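Long-range contacts in fructuronate-tagaturonate epimerase UxaE from Cohnella laeviribosi in complex with 1 glycerol (Cohnella laeviribosi, PDB 6IL9), which probably interconverts D-fructuronate and D-tagaturonate by epimerisation, using a zinc ion held at the mouth of a TIM barrel: residues T180-E185 with E269-E274; S184-N189 with Y244-Q249; I298-P303 with K339-S344; G156-H161 with F176-L181. One frame throughout, in Å; residues are numbered along the deposited sequence.

Overall arrangement
Contacts 1, 3 and 4 pair neighbouring parallel strands of one TIM barrel, and each brings one zinc ligand: H161 in contact 4, D273 in contact 1 and H343 in contact 3. Along the chain contact 4 comes first, runs into contact 1 through the shared strand 178-182, and contact 3 opens after contact 1 has closed. Their centres lie about 9 to 12 Å apart, and E269 of contact 1 bonds H343 and S341 of contact 3. Contact 2, which starts from the same stretch as contact 1, lies outside the barrel, about 10 Å away between centres, where that loop meets helix 234-259. The metal site is thus assembled from three separate strand ends.

Contact 1: T180-E185 with E269-E274; sequences TLDCSE and EISIDE. With ZN (zinc ion), chain C.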
loop_
_atom_site.group_PDB
_atom_site.type_symbol
_atom_site.label_atom_id
_atom_site.label_comp_id
_atom_site.label_asym_id
_atom_site.label_seq_id
_atom_site.Cartn_x
_atom_site.Cartn_y
_atom_site.Cartn_z
ATOM N N THR A 180 0.625 -4.743 -8.909
ATOM C CA THR A 180 0.039 -3.492 -9.372
ATOM C C THR A 180 0.830 -2.982 -10.566
ATOM O O THR A 180 2.006 -2.638 -10.427
ATOM C CB THR A 180 0.048 -2.447 -8.254
ATOM O OG1 THR A 180 -0.774 -2.918 -7.175
ATOM C CG2 THR A 180 -0.471 -1.102 -8.747
ATOM N N LEU A 181 0.188 -2.920 -11.725
ATOM C CA LEU A 181 0.835 -2.452 -12.951
ATOM C C LEU A 181 0.527 -0.975 -13.149
ATOM O O LEU A 181 -0.604 -0.601 -13.485
ATOM C CB LEU A 181 0.379 -3.258 -14.169
ATOM C CG LEU A 181 1.160 -2.916 -15.448
ATOM C CD1 LEU A 181 2.611 -3.314 -15.264
ATOM C CD2 LEU A 181 0.558 -3.630 -16.658
ATOM N N ASP A 182 1.544 -0.141 -12.959
ATOM C CA ASP A 182 1.457 1.282 -13.245
ATOM C C ASP A 182 1.541 1.481 -14.751
ATOM O O ASP A 182 2.587 1.215 -15.360
ATOM C CB ASP A 182 2.585 2.002 -12.509
ATOM C CG ASP A 182 2.446 3.512 -12.532
ATOM O OD1 ASP A 182 1.827 4.056 -13.474
ATOM O OD2 ASP A 182 2.964 4.155 -11.586
ATOM N N CYS A 183 0.444 1.953 -15.355
ATOM C CA CYS A 183 0.367 2.190 -16.794
ATOM C C CYS A 183 0.382 3.678 -17.132
ATOM O O CYS A 183 0.006 4.064 -18.243
ATOM C CB CYS A 183 -0.880 1.522 -17.376
ATOM S SG CYS A 183 -0.906 -0.260 -17.100
ATOM N N SER A 184 0.816 4.519 -16.188
ATOM C CA SER A 184 0.779 5.963 -16.400
ATOM C C SER A 184 1.719 6.403 -17.515
ATOM O O SER A 184 1.415 7.357 -18.239
ATOM C CB SER A 184 1.120 6.693 -15.097
ATOM O OG SER A 184 2.478 6.492 -14.729
ATOM N N GLU A 185 2.856 5.726 -17.682
ATOM C CA GLU A 185 3.813 6.153 -18.699
ATOM C C GLU A 185 3.348 5.829 -20.114
ATOM O O GLU A 185 3.847 6.432 -21.075
ATOM C CB GLU A 185 5.177 5.516 -18.435
ATOM C CG GLU A 185 5.789 5.966 -17.119
ATOM C CD GLU A 185 7.299 5.873 -17.106
ATOM O OE1 GLU A 185 7.890 6.159 -16.042
ATOM O OE2 GLU A 185 7.893 5.515 -18.150
ATOM N N GLU A 269 -3.672 -5.908 -10.404
ATOM C CA GLU A 269 -4.294 -4.591 -10.344
ATOM C C GLU A 269 -3.759 -3.731 -11.475
ATOM O O GLU A 269 -2.547 -3.681 -11.697
ATOM C CB GLU A 269 -4.025 -3.892 -9.005
ATOM C CG GLU A 269 -4.436 -2.423 -9.049
ATOM C CD GLU A 269 -4.530 -1.772 -7.686
ATOM O OE1 GLU A 269 -3.661 -0.930 -7.382
ATOM O OE2 GLU A 269 -5.480 -2.076 -6.927
ATOM N N ILE A 270 -4.655 -3.069 -12.196
ATOM C CA ILE A 270 -4.262 -2.135 -13.242
ATOM C C ILE A 270 -4.392 -0.729 -12.674
ATOM O O ILE A 270 -5.465 -0.334 -12.207
ATOM C CB ILE A 270 -5.106 -2.322 -14.508
ATOM C CG1 ILE A 270 -4.774 -3.683 -15.126
ATOM C CG2 ILE A 270 -4.815 -1.195 -15.493
ATOM C CD1 ILE A 270 -5.873 -4.244 -15.971
ATOM N N SER A 271 -3.300 0.024 -12.708
ATOM C CA SER A 271 -3.250 1.343 -12.088
ATOM C C SER A 271 -3.068 2.394 -13.170
ATOM O O SER A 271 -2.113 2.337 -13.953
ATOM C CB SER A 271 -2.137 1.403 -11.041
ATOM O OG SER A 271 -1.639 2.719 -10.868
ATOM N N ILE A 272 -4.005 3.335 -13.230
ATOM C CA ILE A 272 -3.870 4.502 -14.090
ATOM C C ILE A 272 -4.245 5.730 -13.267
ATOM O O ILE A 272 -4.795 6.700 -13.796
ATOM C CB ILE A 272 -4.734 4.372 -15.361
ATOM C CG1 ILE A 272 -6.189 4.058 -15.005
ATOM C CG2 ILE A 272 -4.177 3.290 -16.287
ATOM C CD1 ILE A 272 -7.080 3.891 -16.191
ATOM N N ASP A 273 -3.938 5.696 -11.963
ATOM C CA ASP A 273 -4.361 6.753 -11.053
ATOM C C ASP A 273 -3.374 7.907 -10.972
ATOM O O ASP A 273 -3.729 8.964 -10.439
ATOM C CB ASP A 273 -4.595 6.196 -9.646
ATOM C CG ASP A 273 -3.336 5.681 -9.011
ATOM O OD1 ASP A 273 -2.922 4.547 -9.345
ATOM O OD2 ASP A 273 -2.765 6.410 -8.176
ATOM N N GLU A 274 -2.153 7.735 -11.472
ATOM C CA GLU A 274 -1.176 8.820 -11.531
ATOM C C GLU A 274 -1.112 9.434 -12.923
ATOM O O GLU A 274 -0.033 9.694 -13.461
ATOM C CB GLU A 274 0.193 8.325 -11.074
ATOM C CG GLU A 274 0.114 7.515 -9.787
ATOM C CD GLU A 274 1.250 7.796 -8.822
ATOM O OE1 GLU A 274 2.414 7.512 -9.173
ATOM O OE2 GLU A 274 0.977 8.291 -7.703
HETATM ZN ZN ZN C . -1.233 4.891 -7.133
HETATM O O HOH W 1 -0.548 4.938 -12.588
HETATM O O HOH W 2 -0.611 6.269 -5.399
#
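In the zinc-bearing TIM barrel, L181 and its neighbours on strand 178-182 pair with E269 to S271 on the adjacent parallel strand 267-271. L181 N gives its hydrogen to E269 O at 2.8 Å in a nearly straight bond, and L181 O takes that of S271 N. C183 N, one step beyond, donates to S271 O, which carries the ladder past the end of strand 178-182. T180 and E269 lie side by side and point the same way, with T180 CG2 3.5 Å from E269 OE1; the glutamate's oxygens are engaged by H343, K366, S300 and S341. At the strand end D182 opens an Asx turn, its OD1 accepting S184 N at 2.9 Å and S184 OG at 2.8 Å, the hydroxyl from the syn side but 29° out of the carboxylate plane. Water 1 also donates to D182 OD1 and to S271 OG, while S271 OG passes its own hydrogen to D273 OD1 at 2.7 Å. D273 OD2 binds the zinc ion at 2.4 Å. D182 OD2 receives H161 ND1, so D182 is a second-shell residue behind that zinc ligand. An alanine here would probably leave the S184 hydroxyl and N-H without their shared acceptor and H161 ND1 without its own. On the face away from T180 and E269, L181 and I270 pack against helix 234-259; beyond the strands C183 CB meets I272 CG2 at 3.9 Å.

Contact 2: S184-N189 with Y244-Q249; sequences SEQIDN and YREAIQ
Q186 lays its CB against the backbone of A247, 3.6 Å from A247 CA, and then turns aside: the chain bends at chi2 (82°), and its end leads away from 244-249, toward F250 one turn on in the same helix. CG passes near E246 OE2; the two side chains cross at about a right angle, their amide and carboxylate planes 79° apart. I187, the next residue, works differently. Its CG1 stands anti to the carbonyl carbon (chi1 -58°), and the CD1 methyl beyond it reaches Y244 CD1 at 3.6 Å and A247 CB at 3.7 Å, so one methyl touches both the tyrosine ring and the alanine. The approach to the ring is oblique. The loop 184-188 follows barrel strand 178-182, and the helix it touches, 234-259, is the one that leads on to the next barrel strand, 267-271; the contact thus joins the start of this long connection to the middle of the helix that closes it. Two waters link the segments. Water 3 donates to Q186 O at 2.6 Å and accepts from A247 N at 2.9 Å, serving an N-H that lacks its bond to the preceding turn where the helix is kinked. Water 4 donates to the same Q186 O at 2.8 Å and to E246 OE1 at 3.1 Å, so two waters grip the carbonyl oxygen. Just downstream D188 is the N-cap of helix 189-193, its OD1 accepting A191 N, and Y244 packs at the same time on S283 and V287 of helix 281-293.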
loop_
_atom_site.group_PDB
_atom_site.type_symbol
_atom_site.label_atom_id
_atom_site.label_comp_id
_atom_site.label_asym_id
_atom_site.label_seq_id
_atom_site.Cartn_x
_atom_site.Cartn_y
_atom_site.Cartn_z
ATOM N N SER A 184 0.816 4.519 -16.188
ATOM C CA SER A 184 0.779 5.963 -16.400
ATOM C C SER A 184 1.719 6.403 -17.515
ATOM O O SER A 184 1.415 7.357 -18.239
ATOM C CB SER A 184 1.120 6.693 -15.097
ATOM O OG SER A 184 2.478 6.492 -14.729
ATOM N N GLU A 185 2.856 5.726 -17.682
ATOM C CA GLU A 185 3.813 6.153 -18.699
ATOM C C GLU A 185 3.348 5.829 -20.114
ATOM O O GLU A 185 3.847 6.432 -21.075
ATOM C CB GLU A 185 5.177 5.516 -18.435
ATOM C CG GLU A 185 5.789 5.966 -17.119
ATOM C CD GLU A 185 7.299 5.873 -17.106
ATOM O OE1 GLU A 185 7.890 6.159 -16.042
ATOM O OE2 GLU A 185 7.893 5.515 -18.150
ATOM N N GLN A 186 2.410 4.898 -20.273
ATOM C CA GLN A 186 1.892 4.570 -21.592
ATOM C C GLN A 186 0.702 5.431 -21.988
ATOM O O GLN A 186 0.332 5.446 -23.166
ATOM C CB GLN A 186 1.498 3.090 -21.646
ATOM C CG GLN A 186 2.680 2.133 -21.794
ATOM C CD GLN A 186 3.384 1.829 -20.475
ATOM O OE1 GLN A 186 2.897 2.167 -19.399
ATOM N NE2 GLN A 186 4.548 1.195 -20.564
ATOM N N ILE A 187 0.099 6.142 -21.038
ATOM C CA ILE A 187 -1.047 6.988 -21.330
ATOM C C ILE A 187 -0.598 8.174 -22.175
ATOM O O ILE A 187 0.426 8.807 -21.889
ATOM C CB ILE A 187 -1.708 7.457 -20.026
ATOM C CG1 ILE A 187 -2.149 6.253 -19.187
ATOM C CG2 ILE A 187 -2.881 8.369 -20.316
ATOM C CD1 ILE A 187 -3.350 5.528 -19.749
ATOM N N ASP A 188 -1.365 8.486 -23.217
ATOM C CA ASP A 188 -1.047 9.633 -24.072
ATOM C C ASP A 188 -1.806 10.845 -23.540
ATOM O O ASP A 188 -2.935 11.134 -23.942
ATOM C CB ASP A 188 -1.377 9.331 -25.528
ATOM C CG ASP A 188 -0.819 10.379 -26.477
ATOM O OD1 ASP A 188 -0.556 11.504 -26.010
ATOM O OD2 ASP A 188 -0.642 10.081 -27.677
ATOM N N ASN A 189 -1.161 11.583 -22.633
ATOM C CA ASN A 189 -1.838 12.703 -21.986
ATOM C C ASN A 189 -2.021 13.887 -22.930
ATOM O O ASN A 189 -3.012 14.618 -22.814
ATOM C CB ASN A 189 -1.071 13.121 -20.732
ATOM C CG ASN A 189 -1.367 12.226 -19.539
ATOM O OD1 ASN A 189 -2.378 12.400 -18.860
ATOM N ND2 ASN A 189 -0.487 11.262 -19.284
ATOM N N TYR A 244 -5.554 5.727 -24.614
ATOM C CA TYR A 244 -5.452 4.494 -23.851
ATOM C C TYR A 244 -4.935 3.280 -24.617
ATOM O O TYR A 244 -4.563 2.298 -23.966
ATOM C CB TYR A 244 -6.822 4.137 -23.239
ATOM C CG TYR A 244 -7.273 5.130 -22.190
ATOM C CD1 TYR A 244 -6.722 5.119 -20.913
ATOM C CD2 TYR A 244 -8.224 6.097 -22.486
ATOM C CE1 TYR A 244 -7.113 6.040 -19.957
ATOM C CE2 TYR A 244 -8.622 7.025 -21.532
ATOM C CZ TYR A 244 -8.063 6.986 -20.271
ATOM O OH TYR A 244 -8.446 7.900 -19.319
ATOM N N ARG A 245 -4.895 3.298 -25.957
ATOM C CA ARG A 245 -4.601 2.065 -26.693
ATOM C C ARG A 245 -3.238 1.498 -26.320
ATOM O O ARG A 245 -3.101 0.291 -26.088
ATOM C CB ARG A 245 -4.670 2.286 -28.207
ATOM C CG ARG A 245 -4.273 1.044 -28.991
ATOM C CD ARG A 245 -4.390 1.215 -30.495
ATOM N NE ARG A 245 -3.469 0.320 -31.203
ATOM C CZ ARG A 245 -3.678 -0.979 -31.412
ATOM N NH1 ARG A 245 -4.786 -1.576 -30.976
ATOM N NH2 ARG A 245 -2.768 -1.692 -32.061
ATOM N N GLU A 246 -2.208 2.351 -26.275
ATOM C CA GLU A 246 -0.876 1.850 -25.955
ATOM C C GLU A 246 -0.833 1.278 -24.542
ATOM O O GLU A 246 -0.156 0.275 -24.289
ATOM C CB GLU A 246 0.160 2.961 -26.131
ATOM C CG GLU A 246 1.585 2.517 -25.869
ATOM C CD GLU A 246 2.592 3.641 -26.063
ATOM O OE1 GLU A 246 2.265 4.622 -26.774
ATOM O OE2 GLU A 246 3.712 3.538 -25.510
ATOM N N ALA A 247 -1.563 1.897 -23.611
ATOM C CA ALA A 247 -1.622 1.366 -22.255
ATOM C C ALA A 247 -2.341 0.023 -22.218
ATOM O O ALA A 247 -1.930 -0.884 -21.490
ATOM C CB ALA A 247 -2.302 2.371 -21.324
ATOM N N ILE A 248 -3.423 -0.111 -22.987
ATOM C CA ILE A 248 -4.148 -1.380 -23.064
ATOM C C ILE A 248 -3.237 -2.475 -23.594
ATOM O O ILE A 248 -3.199 -3.592 -23.062
ATOM C CB ILE A 248 -5.397 -1.220 -23.946
ATOM C CG1 ILE A 248 -6.404 -0.284 -23.272
ATOM C CG2 ILE A 248 -6.034 -2.593 -24.267
ATOM C CD1 ILE A 248 -7.504 0.182 -24.220
ATOM N N GLN A 249 -2.494 -2.173 -24.661
ATOM C CA GLN A 249 -1.577 -3.162 -25.217
ATOM C C GLN A 249 -0.547 -3.586 -24.186
ATOM O O GLN A 249 -0.162 -4.760 -24.126
ATOM C CB GLN A 249 -0.893 -2.597 -26.459
ATOM C CG GLN A 249 -1.834 -2.356 -27.597
ATOM C CD GLN A 249 -2.505 -3.627 -28.052
ATOM O OE1 GLN A 249 -3.737 -3.721 -28.085
ATOM N NE2 GLN A 249 -1.698 -4.627 -28.399
HETATM O O HOH W 3 -2.045 4.734 -23.984
HETATM O O HOH W 4 1.320 7.133 -25.165
#

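Contact 3: I298-P303 with K339-S344; sequences IFSMAP and KLSIHS. With ZN (zinc ion), chain C.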
loop_
_atom_site.group_PDB
_atom_site.type_symbol
_atom_site.label_atom_id
_atom_site.label_comp_id
_atom_site.label_asym_id
_atom_site.label_seq_id
_atom_site.Cartn_x
_atom_site.Cartn_y
_atom_site.Cartn_z
ATOM N N ILE A 298 -8.568 -9.622 -14.203
ATOM C CA ILE A 298 -8.319 -8.382 -13.470
ATOM C C ILE A 298 -8.832 -8.539 -12.046
ATOM O O ILE A 298 -9.986 -8.928 -11.841
ATOM C CB ILE A 298 -9.009 -7.197 -14.167
ATOM C CG1 ILE A 298 -8.597 -7.146 -15.649
ATOM C CG2 ILE A 298 -8.721 -5.895 -13.432
ATOM C CD1 ILE A 298 -9.380 -6.125 -16.474
ATOM N N PHE A 299 -7.987 -8.205 -11.057
ATOM C CA PHE A 299 -8.425 -8.122 -9.665
ATOM C C PHE A 299 -9.065 -6.770 -9.394
ATOM O O PHE A 299 -10.164 -6.688 -8.827
ATOM C CB PHE A 299 -7.223 -8.373 -8.736
ATOM C CG PHE A 299 -7.425 -7.971 -7.286
ATOM C CD1 PHE A 299 -8.001 -8.850 -6.374
ATOM C CD2 PHE A 299 -6.955 -6.743 -6.823
ATOM C CE1 PHE A 299 -8.134 -8.489 -5.025
ATOM C CE2 PHE A 299 -7.103 -6.374 -5.496
ATOM C CZ PHE A 299 -7.689 -7.248 -4.595
ATOM N N SER A 300 -8.414 -5.697 -9.845
ATOM C CA SER A 300 -8.909 -4.360 -9.557
ATOM C C SER A 300 -8.413 -3.388 -10.613
ATOM O O SER A 300 -7.437 -3.650 -11.326
ATOM C CB SER A 300 -8.477 -3.905 -8.156
ATOM O OG SER A 300 -7.067 -3.789 -8.114
ATOM N N MET A 301 -9.123 -2.268 -10.715
ATOM C CA MET A 301 -8.774 -1.156 -11.587
ATOM C C MET A 301 -8.702 0.093 -10.729
ATOM O O MET A 301 -9.624 0.363 -9.956
ATOM C CB MET A 301 -9.820 -0.971 -12.687
ATOM C CG MET A 301 -9.544 0.179 -13.626
ATOM S SD MET A 301 -8.660 -0.409 -15.082
ATOM C CE MET A 301 -9.846 -1.692 -15.663
ATOM N N ALA A 302 -7.609 0.841 -10.854
ATOM C CA ALA A 302 -7.450 2.074 -10.086
ATOM C C ALA A 302 -7.521 3.242 -11.050
ATOM O O ALA A 302 -6.507 3.598 -11.663
ATOM C CB ALA A 302 -6.120 2.089 -9.325
ATOM N N PRO A 303 -8.687 3.842 -11.257
ATOM C CA PRO A 303 -8.766 5.004 -12.141
ATOM C C PRO A 303 -8.280 6.253 -11.421
ATOM O O PRO A 303 -8.033 6.256 -10.217
ATOM C CB PRO A 303 -10.252 5.096 -12.483
ATOM C CG PRO A 303 -10.935 4.498 -11.285
ATOM C CD PRO A 303 -10.007 3.472 -10.709
ATOM N N LYS A 339 -12.768 -5.198 -8.983
ATOM C CA LYS A 339 -13.100 -4.203 -7.968
ATOM C C LYS A 339 -12.482 -2.856 -8.314
ATOM O O LYS A 339 -11.417 -2.789 -8.927
ATOM C CB LYS A 339 -12.577 -4.619 -6.585
ATOM C CG LYS A 339 -12.852 -6.054 -6.198
ATOM C CD LYS A 339 -12.564 -6.266 -4.725
ATOM C CE LYS A 339 -11.103 -6.069 -4.378
ATOM N NZ LYS A 339 -10.819 -6.543 -2.969
ATOM N N LEU A 340 -13.124 -1.782 -7.854
ATOM C CA LEU A 340 -12.470 -0.479 -7.869
ATOM C C LEU A 340 -11.385 -0.421 -6.809
ATOM O O LEU A 340 -11.557 -0.915 -5.687
ATOM C CB LEU A 340 -13.483 0.633 -7.608
ATOM C CG LEU A 340 -14.522 0.894 -8.684
ATOM C CD1 LEU A 340 -15.375 2.087 -8.237
ATOM C CD2 LEU A 340 -13.857 1.161 -10.017
ATOM N N SER A 341 -10.264 0.202 -7.165
ATOM C CA SER A 341 -9.142 0.407 -6.257
ATOM C C SER A 341 -8.936 1.897 -6.036
ATOM O O SER A 341 -8.861 2.666 -7.000
ATOM C CB SER A 341 -7.873 -0.222 -6.826
ATOM O OG SER A 341 -6.820 -0.101 -5.893
ATOM N N ILE A 342 -8.835 2.297 -4.771
ATOM C CA ILE A 342 -8.664 3.697 -4.384
ATOM C C ILE A 342 -7.223 3.887 -3.937
ATOM O O ILE A 342 -6.845 3.440 -2.851
ATOM C CB ILE A 342 -9.626 4.100 -3.254
ATOM C CG1 ILE A 342 -11.041 3.553 -3.485
ATOM C CG2 ILE A 342 -9.613 5.619 -3.065
ATOM C CD1 ILE A 342 -11.732 4.107 -4.694
ATOM N N HIS A 343 -6.422 4.569 -4.753
ATOM C CA HIS A 343 -5.063 4.912 -4.359
ATOM C C HIS A 343 -5.032 6.248 -3.626
ATOM O O HIS A 343 -5.990 7.025 -3.663
ATOM C CB HIS A 343 -4.149 4.931 -5.578
ATOM C CG HIS A 343 -3.839 3.560 -6.090
ATOM N ND1 HIS A 343 -2.594 3.189 -6.548
ATOM C CD2 HIS A 343 -4.605 2.449 -6.167
ATOM C CE1 HIS A 343 -2.615 1.925 -6.926
ATOM N NE2 HIS A 343 -3.827 1.455 -6.711
ATOM N N SER A 344 -3.912 6.506 -2.935
ATOM C CA SER A 344 -3.820 7.661 -2.029
ATOM C C SER A 344 -5.055 7.728 -1.136
ATOM O O SER A 344 -5.619 8.799 -0.893
ATOM C CB SER A 344 -3.647 8.968 -2.802
ATOM O OG SER A 344 -2.539 8.888 -3.672
HETATM ZN ZN ZN C . -1.233 4.891 -7.133
HETATM O O HOH W 2 -0.611 6.269 -5.399
#
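F299 and K339 cross obliquely: the far end of the lysine, bent at chi3 (-64°), comes to the tip of the ring, with K339 CE and F299 CZ 3.6 Å apart. K339 NZ lies equally close to F299 CZ and hydrogen-bonds T93 OG1 and the backbone oxygens of S91 and F363. S300 and S341 project to the barrel interior from adjacent strands, S300 OG lying 3.9 Å from S341 CB, and both hydroxyls bond E269 OE2. Further along the strands, the methyl of A302 meets the H343 ring obliquely, CB 3.5 Å from CD2, while S341 OG stands at the ring's edge in its plane. H343 is fixed from two sides, NE2 by E269 OE1 and ND1 by the zinc ion at 2.3 Å. The parallel backbones are joined by hydrogen bonds from K339 N to F299 O, M301 N to K339 O at 3.0 Å, and S341 N to M301 O at 2.9 Å, this last donor lying 39° above the carbonyl plane. S341 O is buried without a hydrogen-bonding partner in the model, though A302 CA approaches it at 3.4 Å in a CH...O contact. The pair belongs to the beta-alpha-beta unit of strand 300-302, helix 319-336 and strand 339-342: L340 packs outward on that helix, M301 and L340 both touch H284 of helix 281-293, and strand 267-271 continues the barrel beyond A302.

Contact 4: G156-H161 with F176-L181; sequences GADGDH and FTMLTL. With ZN (zinc ion), chain C.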
loop_
_atom_site.group_PDB
_atom_site.type_symbol
_atom_site.label_atom_id
_atom_site.label_comp_id
_atom_site.label_asym_id
_atom_site.label_seq_id
_atom_site.Cartn_x
_atom_site.Cartn_y
_atom_site.Cartn_z
ATOM N N GLY A 156 -2.121 -10.562 2.346
ATOM C CA GLY A 156 -1.577 -10.419 1.012
ATOM C C GLY A 156 -0.325 -9.566 0.932
ATOM O O GLY A 156 -0.000 -8.825 1.863
ATOM N N ALA A 157 0.379 -9.653 -0.195
ATOM C CA ALA A 157 1.593 -8.883 -0.446
ATOM C C ALA A 157 1.518 -8.290 -1.843
ATOM O O ALA A 157 1.393 -9.032 -2.825
ATOM C CB ALA A 157 2.846 -9.762 -0.306
ATOM N N ASP A 158 1.608 -6.960 -1.930
ATOM C CA ASP A 158 1.371 -6.194 -3.148
ATOM C C ASP A 158 2.678 -5.574 -3.626
ATOM O O ASP A 158 3.319 -4.812 -2.890
ATOM C CB ASP A 158 0.318 -5.112 -2.869
ATOM C CG ASP A 158 0.036 -4.197 -4.052
ATOM O OD1 ASP A 158 0.377 -4.511 -5.216
ATOM O OD2 ASP A 158 -0.578 -3.137 -3.788
ATOM N N GLY A 159 3.080 -5.920 -4.847
ATOM C CA GLY A 159 4.144 -5.207 -5.519
ATOM C C GLY A 159 3.541 -3.969 -6.144
ATOM O O GLY A 159 2.972 -4.027 -7.235
ATOM N N ASP A 160 3.637 -2.851 -5.438
ATOM C CA ASP A 160 2.855 -1.668 -5.750
ATOM C C ASP A 160 3.572 -0.818 -6.788
ATOM O O ASP A 160 4.797 -0.691 -6.758
ATOM C CB ASP A 160 2.623 -0.869 -4.464
ATOM C CG ASP A 160 1.723 0.324 -4.662
ATOM O OD1 ASP A 160 0.904 0.319 -5.606
ATOM O OD2 ASP A 160 1.846 1.280 -3.869
ATOM N N HIS A 161 2.801 -0.251 -7.720
ATOM C CA HIS A 161 3.315 0.711 -8.699
ATOM C C HIS A 161 4.496 0.167 -9.494
ATOM O O HIS A 161 5.496 0.860 -9.698
ATOM C CB HIS A 161 3.735 2.010 -8.020
ATOM C CG HIS A 161 2.646 3.019 -7.931
ATOM N ND1 HIS A 161 2.129 3.650 -9.041
ATOM C CD2 HIS A 161 1.984 3.519 -6.864
ATOM C CE1 HIS A 161 1.180 4.484 -8.663
ATOM N NE2 HIS A 161 1.083 4.435 -7.345
ATOM N N PHE A 176 5.190 -12.341 -4.004
ATOM C CA PHE A 176 4.091 -11.388 -3.934
ATOM C C PHE A 176 2.849 -11.980 -4.585
ATOM O O PHE A 176 2.935 -12.733 -5.562
ATOM C CB PHE A 176 4.483 -10.067 -4.584
ATOM C CG PHE A 176 5.351 -9.224 -3.697
ATOM C CD1 PHE A 176 6.704 -9.491 -3.590
ATOM C CD2 PHE A 176 4.806 -8.218 -2.920
ATOM C CE1 PHE A 176 7.517 -8.747 -2.742
ATOM C CE2 PHE A 176 5.608 -7.452 -2.079
ATOM C CZ PHE A 176 6.963 -7.725 -1.974
ATOM N N THR A 177 1.693 -11.669 -4.002
ATOM C CA THR A 177 0.428 -12.260 -4.415
ATOM C C THR A 177 -0.470 -11.263 -5.119
ATOM O O THR A 177 -1.477 -11.662 -5.715
ATOM C CB THR A 177 -0.301 -12.846 -3.202
ATOM O OG1 THR A 177 -0.417 -11.847 -2.176
ATOM C CG2 THR A 177 0.474 -14.026 -2.661
ATOM N N MET A 178 -0.121 -9.988 -5.069
ATOM C CA MET A 178 -0.823 -8.920 -5.751
ATOM C C MET A 178 0.215 -8.153 -6.547
ATOM O O MET A 178 1.289 -7.850 -6.024
ATOM C CB MET A 178 -1.532 -8.016 -4.731
ATOM C CG MET A 178 -2.244 -6.815 -5.310
ATOM S SD MET A 178 -3.313 -5.990 -4.089
ATOM C CE MET A 178 -3.854 -4.620 -5.112
ATOM N N LEU A 179 -0.066 -7.891 -7.818
ATOM C CA LEU A 179 0.856 -7.148 -8.671
ATOM C C LEU A 179 0.132 -5.938 -9.236
ATOM O O LEU A 179 -0.860 -6.086 -9.952
ATOM C CB LEU A 179 1.401 -8.028 -9.803
ATOM C CG LEU A 179 2.525 -8.998 -9.459
ATOM C CD1 LEU A 179 3.322 -9.353 -10.707
ATOM C CD2 LEU A 179 3.435 -8.419 -8.408
ATOM N N THR A 180 0.625 -4.743 -8.909
ATOM C CA THR A 180 0.039 -3.492 -9.372
ATOM C C THR A 180 0.830 -2.982 -10.566
ATOM O O THR A 180 2.006 -2.638 -10.427
ATOM C CB THR A 180 0.048 -2.447 -8.254
ATOM O OG1 THR A 180 -0.774 -2.918 -7.175
ATOM C CG2 THR A 180 -0.471 -1.102 -8.747
ATOM N N LEU A 181 0.188 -2.920 -11.725
ATOM C CA LEU A 181 0.835 -2.452 -12.951
ATOM C C LEU A 181 0.527 -0.975 -13.149
ATOM O O LEU A 181 -0.604 -0.601 -13.485
ATOM C CB LEU A 181 0.379 -3.258 -14.169
ATOM C CG LEU A 181 1.160 -2.916 -15.448
ATOM C CD1 LEU A 181 2.611 -3.314 -15.264
ATOM C CD2 LEU A 181 0.558 -3.630 -16.658
HETATM ZN ZN ZN C . -1.233 4.891 -7.133
HETATM O O HOH W 2 -0.611 6.269 -5.399
#
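F176 sets its ring beside the backbone of A157, D158 and G159, with CD2 3.5 Å from G159 N and 3.6 Å from A157 CB, and D158 N at the ring's edge in its plane. This N-terminal half is the close-packed part. A157 O accepts two neighbouring N-H groups, T177 N and M178 N, and A157 N donates to T177 OG1 at 3.1 Å. G159 N then bonds M178 O, and T180 N bonds G159 O at 3.0 Å, completing the parallel ladder. Glycine suits position 159, since a CB there would crowd L179 CD2. On the barrel-interior face the D158 carboxylate, its CG anti to the backbone N (chi1 177°), lies against M178 CG. D158 OD1 accepts T180 OG1 at 2.8 Å on its syn lone pair, and OD2 forms a salt bridge to K366. An alanine in place of this aspartate would probably leave the T180 hydroxyl without this acceptor and K366 without one of its carboxylate mates. Toward the other end the contact opens. The chain turns a corner at H161, a partly exposed residue whose side chain starts away from strand 178-182 and binds the zinc ion through NE2 at 2.4 Å, with water 2 at the ring's edge; only its backbone stays close, H161 N lying 3.5 Å from T180 CG2. D160 OD1 makes a salt bridge to K366, and OD2 is hydrogen-bonded to a glycerol, probably from the crystallisation liquor. Helix 165-173 connects the two strands in a beta-alpha-beta unit, L179 packing on that helix, while strands 117-124 and 267-271 extend the barrel on either side.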